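Local atomic coordinates of alpha-amylase inhibitor 0.19 (Triticum aestivum, PDB entry 1HSS), a protein that inhibits alpha-amylases as a secreted, disulfide-rich homodimer of the cereal trypsin/alpha-amylase inhibitor family and is a wheat allergen. Residues 41-54 and 95-109. Sequence-based numbering, arbitrary orientation.
Sequences CCQQLAHISEWCRC and ITAVCRLPIVVDASG
Ile-95 turns its CG2 branch toward helix 35-46, where it meets Leu-45 CD1 at 3.7 Å and also rests against Cys-41 SG, the sulfur bonded to Cys-20. One turn further on, Cys-99 is bonded through SG to SG of Cys-42, with a chi3 of -85°. In both cysteines SG stands beside the backbone N and anti to the carbonyl carbon, which turns the two sulfurs toward each other. A Schellman motif at Arg-100 ends the helix and redirects the chain, while the Arg-100 guanidinium forms a salt bridge with Glu-35 of the second subunit. Leu-101 then returns to the interface: CD2 packs on Leu-45 CB at 3.6 Å, and CG lies over one face of the Arg-53 guanidinium.

This small protein of the prolamin clan illustrates a mainly helical, disulfide-rich fold: Cys-41 and Cys-42 in helix 35-46 and Cys-52 and Cys-54 around the start of helix 53-67 bond to Cys-20, Cys-99, Cys-6 and Cys-115, placing disulfides on both sides of the connecting loop. Bent at chi2 and chi3, Arg-53 donates a hydrogen bond from NH2 to Pro-102 O (3.1 Å), on a lone pair in the carbonyl plane, the oxygen tilted 22° from the guanidinium plane. Ile-103, in a short strand antiparallel to 111-112, sets CD1 against Cys-54 SG (3.8 Å), and its carbonyl O shares a water with Glu-50 OE1. Val-104 N donates to Glu-50 O at 3.0 Å; Val-104 CG2 lies over one face of the Trp-51 six-membered ring, a CH-pi contact whose modelled closeness is doubtful. Beyond an Asx turn at Asp-106, Gly-109 CA approaches Trp-51 CH2 obliquely at 4.3 Å.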
loop_
_atom_site.group_PDB
_atom_site.type_symbol
_atom_site.label_atom_id
_atom_site.label_comp_id
_atom_site.label_asym_id
_atom_site.label_seq_id
_atom_site.Cartn_x
_atom_site.Cartn_y
_atom_site.Cartn_z
ATOM N N CYS A 41 14.662 -1.502 -5.934
ATOM C CA CYS A 41 13.823 -2.279 -5.030
ATOM C C CYS A 41 12.891 -3.223 -5.758
ATOM O O CYS A 41 12.855 -4.398 -5.472
ATOM C CB CYS A 41 13.001 -1.364 -4.147
ATOM S SG CYS A 41 11.754 -2.265 -3.191
ATOM N N CYS A 42 12.193 -2.714 -6.755
ATOM C CA CYS A 42 11.256 -3.525 -7.524
ATOM C C CYS A 42 11.936 -4.654 -8.277
ATOM O O CYS A 42 11.389 -5.744 -8.404
ATOM C CB CYS A 42 10.496 -2.634 -8.516
ATOM S SG CYS A 42 9.497 -1.395 -7.651
ATOM N N GLN A 43 13.104 -4.351 -8.833
ATOM C CA GLN A 43 13.967 -5.332 -9.489
ATOM C C GLN A 43 14.286 -6.529 -8.599
ATOM O O GLN A 43 14.177 -7.681 -9.023
ATOM C CB GLN A 43 15.258 -4.641 -9.911
ATOM C CG GLN A 43 16.452 -5.556 -10.138
ATOM C CD GLN A 43 16.508 -6.134 -11.536
ATOM O OE1 GLN A 43 15.521 -6.116 -12.277
ATOM N NE2 GLN A 43 17.642 -6.734 -11.876
ATOM N N GLN A 44 14.693 -6.247 -7.367
ATOM C CA GLN A 44 14.877 -7.270 -6.339
ATOM C C GLN A 44 13.601 -8.044 -5.963
ATOM O O GLN A 44 13.641 -9.267 -5.844
ATOM C CB GLN A 44 15.484 -6.637 -5.085
ATOM C CG GLN A 44 16.998 -6.760 -5.003
ATOM C CD GLN A 44 17.639 -5.908 -3.902
ATOM O OE1 GLN A 44 16.999 -5.522 -2.914
ATOM N NE2 GLN A 44 18.915 -5.609 -4.077
ATOM N N LEU A 45 12.471 -7.351 -5.796
ATOM C CA LEU A 45 11.186 -8.023 -5.576
ATOM C C LEU A 45 10.762 -8.903 -6.754
ATOM O O LEU A 45 10.320 -10.032 -6.553
ATOM C CB LEU A 45 10.074 -7.016 -5.277
ATOM C CG LEU A 45 9.833 -6.680 -3.800
ATOM C CD1 LEU A 45 8.855 -5.537 -3.680
ATOM C CD2 LEU A 45 9.336 -7.911 -3.040
ATOM N N ALA A 46 10.993 -8.421 -7.978
ATOM C CA ALA A 46 10.594 -9.124 -9.199
ATOM C C ALA A 46 11.206 -10.523 -9.305
ATOM O O ALA A 46 10.569 -11.454 -9.801
ATOM C CB ALA A 46 10.974 -8.298 -10.424
ATOM N N HIS A 47 12.408 -10.691 -8.770
ATOM C CA HIS A 47 13.098 -11.978 -8.833
ATOM C C HIS A 47 12.595 -13.022 -7.848
ATOM O O HIS A 47 12.864 -14.206 -7.999
ATOM C CB HIS A 47 14.590 -11.786 -8.619
ATOM C CG HIS A 47 15.221 -10.873 -9.618
ATOM N ND1 HIS A 47 16.505 -10.387 -9.480
ATOM C CD2 HIS A 47 14.725 -10.316 -10.749
ATOM C CE1 HIS A 47 16.778 -9.576 -10.488
ATOM N NE2 HIS A 47 15.713 -9.517 -11.274
ATOM N N ILE A 48 11.937 -12.574 -6.796
ATOM C CA ILE A 48 11.354 -13.484 -5.831
ATOM C C ILE A 48 9.987 -13.904 -6.346
ATOM O O ILE A 48 9.337 -13.138 -7.063
ATOM C CB ILE A 48 11.242 -12.792 -4.441
ATOM C CG1 ILE A 48 12.657 -12.403 -3.978
ATOM C CG2 ILE A 48 10.554 -13.712 -3.422
ATOM C CD1 ILE A 48 12.705 -11.388 -2.867
ATOM N N SER A 49 9.615 -15.160 -6.104
ATOM C CA SER A 49 8.348 -15.687 -6.597
ATOM C C SER A 49 7.148 -15.018 -5.936
ATOM O O SER A 49 7.232 -14.552 -4.803
ATOM C CB SER A 49 8.301 -17.201 -6.386
ATOM O OG SER A 49 7.394 -17.556 -5.365
ATOM N N GLU A 50 6.011 -15.061 -6.616
ATOM C CA GLU A 50 4.735 -14.544 -6.096
ATOM C C GLU A 50 4.419 -15.036 -4.691
ATOM O O GLU A 50 3.737 -14.358 -3.916
ATOM C CB GLU A 50 3.597 -14.976 -7.009
ATOM C CG GLU A 50 3.317 -14.036 -8.132
ATOM C CD GLU A 50 2.088 -14.434 -8.947
ATOM O OE1 GLU A 50 1.225 -15.181 -8.420
ATOM O OE2 GLU A 50 1.972 -13.965 -10.113
ATOM N N TRP A 51 4.840 -16.269 -4.418
ATOM C CA TRP A 51 4.572 -16.928 -3.151
ATOM C C TRP A 51 5.443 -16.412 -2.008
ATOM O O TRP A 51 5.069 -16.519 -0.846
ATOM C CB TRP A 51 4.765 -18.431 -3.312
ATOM C CG TRP A 51 3.774 -19.043 -4.255
ATOM C CD1 TRP A 51 3.882 -19.134 -5.612
ATOM C CD2 TRP A 51 2.529 -19.679 -3.906
ATOM N NE1 TRP A 51 2.792 -19.792 -6.128
ATOM C CE2 TRP A 51 1.945 -20.135 -5.103
ATOM C CE3 TRP A 51 1.858 -19.918 -2.694
ATOM C CZ2 TRP A 51 0.714 -20.814 -5.129
ATOM C CZ3 TRP A 51 0.633 -20.596 -2.723
ATOM C CH2 TRP A 51 0.079 -21.032 -3.930
ATOM N N CYS A 52 6.610 -15.867 -2.330
ATOM C CA CYS A 52 7.588 -15.541 -1.299
ATOM C C CYS A 52 7.882 -14.065 -1.188
ATOM O O CYS A 52 8.693 -13.659 -0.362
ATOM C CB CYS A 52 8.891 -16.286 -1.552
ATOM S SG CYS A 52 8.689 -18.084 -1.426
ATOM N N ARG A 53 7.233 -13.259 -2.021
ATOM C CA ARG A 53 7.455 -11.816 -2.019
ATOM C C ARG A 53 7.081 -11.158 -0.685
ATOM O O ARG A 53 7.827 -10.336 -0.185
ATOM C CB ARG A 53 6.674 -11.164 -3.161
ATOM C CG ARG A 53 7.525 -10.462 -4.197
ATOM C CD ARG A 53 7.617 -11.196 -5.541
ATOM N NE ARG A 53 6.626 -10.782 -6.514
ATOM C CZ ARG A 53 6.645 -11.105 -7.811
ATOM N NH1 ARG A 53 7.735 -11.523 -8.429
ATOM N NH2 ARG A 53 5.569 -10.891 -8.533
ATOM N N CYS A 54 5.974 -11.575 -0.074
ATOM C CA CYS A 54 5.576 -11.076 1.250
ATOM C C CYS A 54 6.474 -11.565 2.363
ATOM O O CYS A 54 6.630 -10.897 3.391
ATOM C CB CYS A 54 4.160 -11.506 1.578
ATOM S SG CYS A 54 2.937 -10.680 0.537
ATOM N N ILE A 95 4.654 -2.220 -0.691
ATOM C CA ILE A 95 5.800 -1.935 -1.578
ATOM C C ILE A 95 5.708 -2.728 -2.888
ATOM O O ILE A 95 5.959 -2.224 -3.982
ATOM C CB ILE A 95 7.138 -2.260 -0.871
ATOM C CG1 ILE A 95 7.428 -1.201 0.196
ATOM C CG2 ILE A 95 8.273 -2.343 -1.894
ATOM C CD1 ILE A 95 8.713 -1.451 0.969
ATOM N N THR A 96 5.074 -3.877 -2.745
ATOM C CA THR A 96 4.771 -4.829 -3.800
ATOM C C THR A 96 3.620 -4.292 -4.739
ATOM O O THR A 96 3.761 -4.259 -5.978
ATOM C CB THR A 96 4.483 -6.194 -3.046
ATOM O OG1 THR A 96 4.848 -7.309 -3.848
ATOM C CG2 THR A 96 3.088 -6.289 -2.565
ATOM N N ALA A 97 2.678 -3.559 -4.147
ATOM C CA ALA A 97 1.703 -2.794 -4.925
ATOM C C ALA A 97 2.324 -1.605 -5.690
ATOM O O ALA A 97 2.016 -1.379 -6.861
ATOM C CB ALA A 97 0.581 -2.299 -4.011
ATOM N N VAL A 98 3.195 -0.832 -5.042
ATOM C CA VAL A 98 3.801 0.278 -5.755
ATOM C C VAL A 98 4.712 -0.203 -6.884
ATOM O O VAL A 98 4.703 0.378 -7.965
ATOM C CB VAL A 98 4.532 1.273 -4.805
ATOM C CG1 VAL A 98 3.862 1.271 -3.427
ATOM C CG2 VAL A 98 6.013 0.979 -4.730
ATOM N N CYS A 99 5.279 -1.396 -6.718
ATOM C CA CYS A 99 6.011 -2.077 -7.793
ATOM C C CYS A 99 5.117 -2.784 -8.837
ATOM O O CYS A 99 5.620 -3.271 -9.850
ATOM C CB CYS A 99 7.000 -3.115 -7.224
ATOM S SG CYS A 99 8.461 -2.501 -6.314
ATOM N N ARG A 100 3.804 -2.805 -8.620
ATOM C CA ARG A 100 2.858 -3.556 -9.463
ATOM C C ARG A 100 3.238 -5.042 -9.605
ATOM O O ARG A 100 3.095 -5.640 -10.676
ATOM C CB ARG A 100 2.696 -2.916 -10.858
ATOM C CG ARG A 100 3.122 -1.465 -10.963
ATOM C CD ARG A 100 1.976 -0.500 -10.890
ATOM N NE ARG A 100 2.279 0.702 -11.659
ATOM C CZ ARG A 100 2.231 0.759 -12.986
ATOM N NH1 ARG A 100 1.770 -0.276 -13.691
ATOM N NH2 ARG A 100 2.593 1.869 -13.606
ATOM N N LEU A 101 3.653 -5.638 -8.490
ATOM C CA LEU A 101 4.041 -7.039 -8.448
ATOM C C LEU A 101 3.003 -7.787 -7.616
ATOM O O LEU A 101 2.748 -7.428 -6.471
ATOM C CB LEU A 101 5.433 -7.185 -7.816
ATOM C CG LEU A 101 6.751 -7.341 -8.589
ATOM C CD1 LEU A 101 6.586 -7.093 -10.049
ATOM C CD2 LEU A 101 7.805 -6.434 -7.994
ATOM N N PRO A 102 2.302 -8.760 -8.227
ATOM C CA PRO A 102 1.327 -9.541 -7.461
ATOM C C PRO A 102 1.961 -10.594 -6.554
ATOM O O PRO A 102 3.121 -10.996 -6.714
ATOM C CB PRO A 102 0.435 -10.170 -8.544
ATOM C CG PRO A 102 1.326 -10.280 -9.731
ATOM C CD PRO A 102 2.257 -9.093 -9.665
ATOM N N ILE A 103 1.215 -10.938 -5.524
ATOM C CA ILE A 103 1.643 -11.914 -4.543
ATOM C C ILE A 103 0.513 -12.949 -4.451
ATOM O O ILE A 103 -0.580 -12.695 -4.953
ATOM C CB ILE A 103 1.911 -11.207 -3.168
ATOM C CG1 ILE A 103 0.685 -10.421 -2.697
ATOM C CG2 ILE A 103 3.013 -10.180 -3.329
ATOM C CD1 ILE A 103 -0.167 -11.128 -1.666
ATOM N N VAL A 104 0.782 -14.159 -3.966
ATOM C CA VAL A 104 -0.340 -15.031 -3.654
ATOM C C VAL A 104 -0.601 -15.096 -2.155
ATOM O O VAL A 104 0.337 -15.162 -1.358
ATOM C CB VAL A 104 -0.211 -16.441 -4.290
ATOM C CG1 VAL A 104 0.935 -16.484 -5.257
ATOM C CG2 VAL A 104 -0.120 -17.492 -3.233
ATOM N N VAL A 105 -1.853 -14.801 -1.797
ATOM C CA VAL A 105 -2.243 -14.498 -0.425
ATOM C C VAL A 105 -2.105 -15.707 0.490
ATOM O O VAL A 105 -1.655 -15.594 1.627
ATOM C CB VAL A 105 -3.691 -13.983 -0.360
ATOM C CG1 VAL A 105 -4.043 -13.594 1.064
ATOM C CG2 VAL A 105 -3.859 -12.787 -1.269
ATOM N N ASP A 106 -2.472 -16.871 -0.023
ATOM C CA ASP A 106 -2.179 -18.119 0.664
ATOM C C ASP A 106 -2.376 -19.353 -0.227
ATOM O O ASP A 106 -2.467 -19.249 -1.453
ATOM C CB ASP A 106 -3.033 -18.230 1.936
ATOM C CG ASP A 106 -4.526 -18.093 1.662
ATOM O OD1 ASP A 106 -4.980 -18.352 0.526
ATOM O OD2 ASP A 106 -5.259 -17.749 2.606
ATOM N N ALA A 107 -2.573 -20.495 0.422
ATOM C CA ALA A 107 -2.583 -21.791 -0.244
ATOM C C ALA A 107 -3.658 -21.921 -1.319
ATOM O O ALA A 107 -3.501 -22.695 -2.271
ATOM C CB ALA A 107 -2.741 -22.892 0.791
ATOM N N SER A 108 -4.724 -21.133 -1.184
ATOM C CA SER A 108 -5.772 -21.067 -2.197
ATOM C C SER A 108 -5.233 -20.646 -3.558
ATOM O O SER A 108 -5.722 -21.098 -4.591
ATOM C CB SER A 108 -6.857 -20.084 -1.771
ATOM O OG SER A 108 -6.321 -18.783 -1.625
ATOM N N GLY A 109 -4.184 -19.831 -3.558
ATOM C CA GLY A 109 -3.694 -19.260 -4.801
ATOM C C GLY A 109 -4.395 -17.949 -5.116
ATOM O O GLY A 109 -4.309 -17.434 -6.239
HETATM O O HOH W 1 -0.910 -13.580 -7.725
#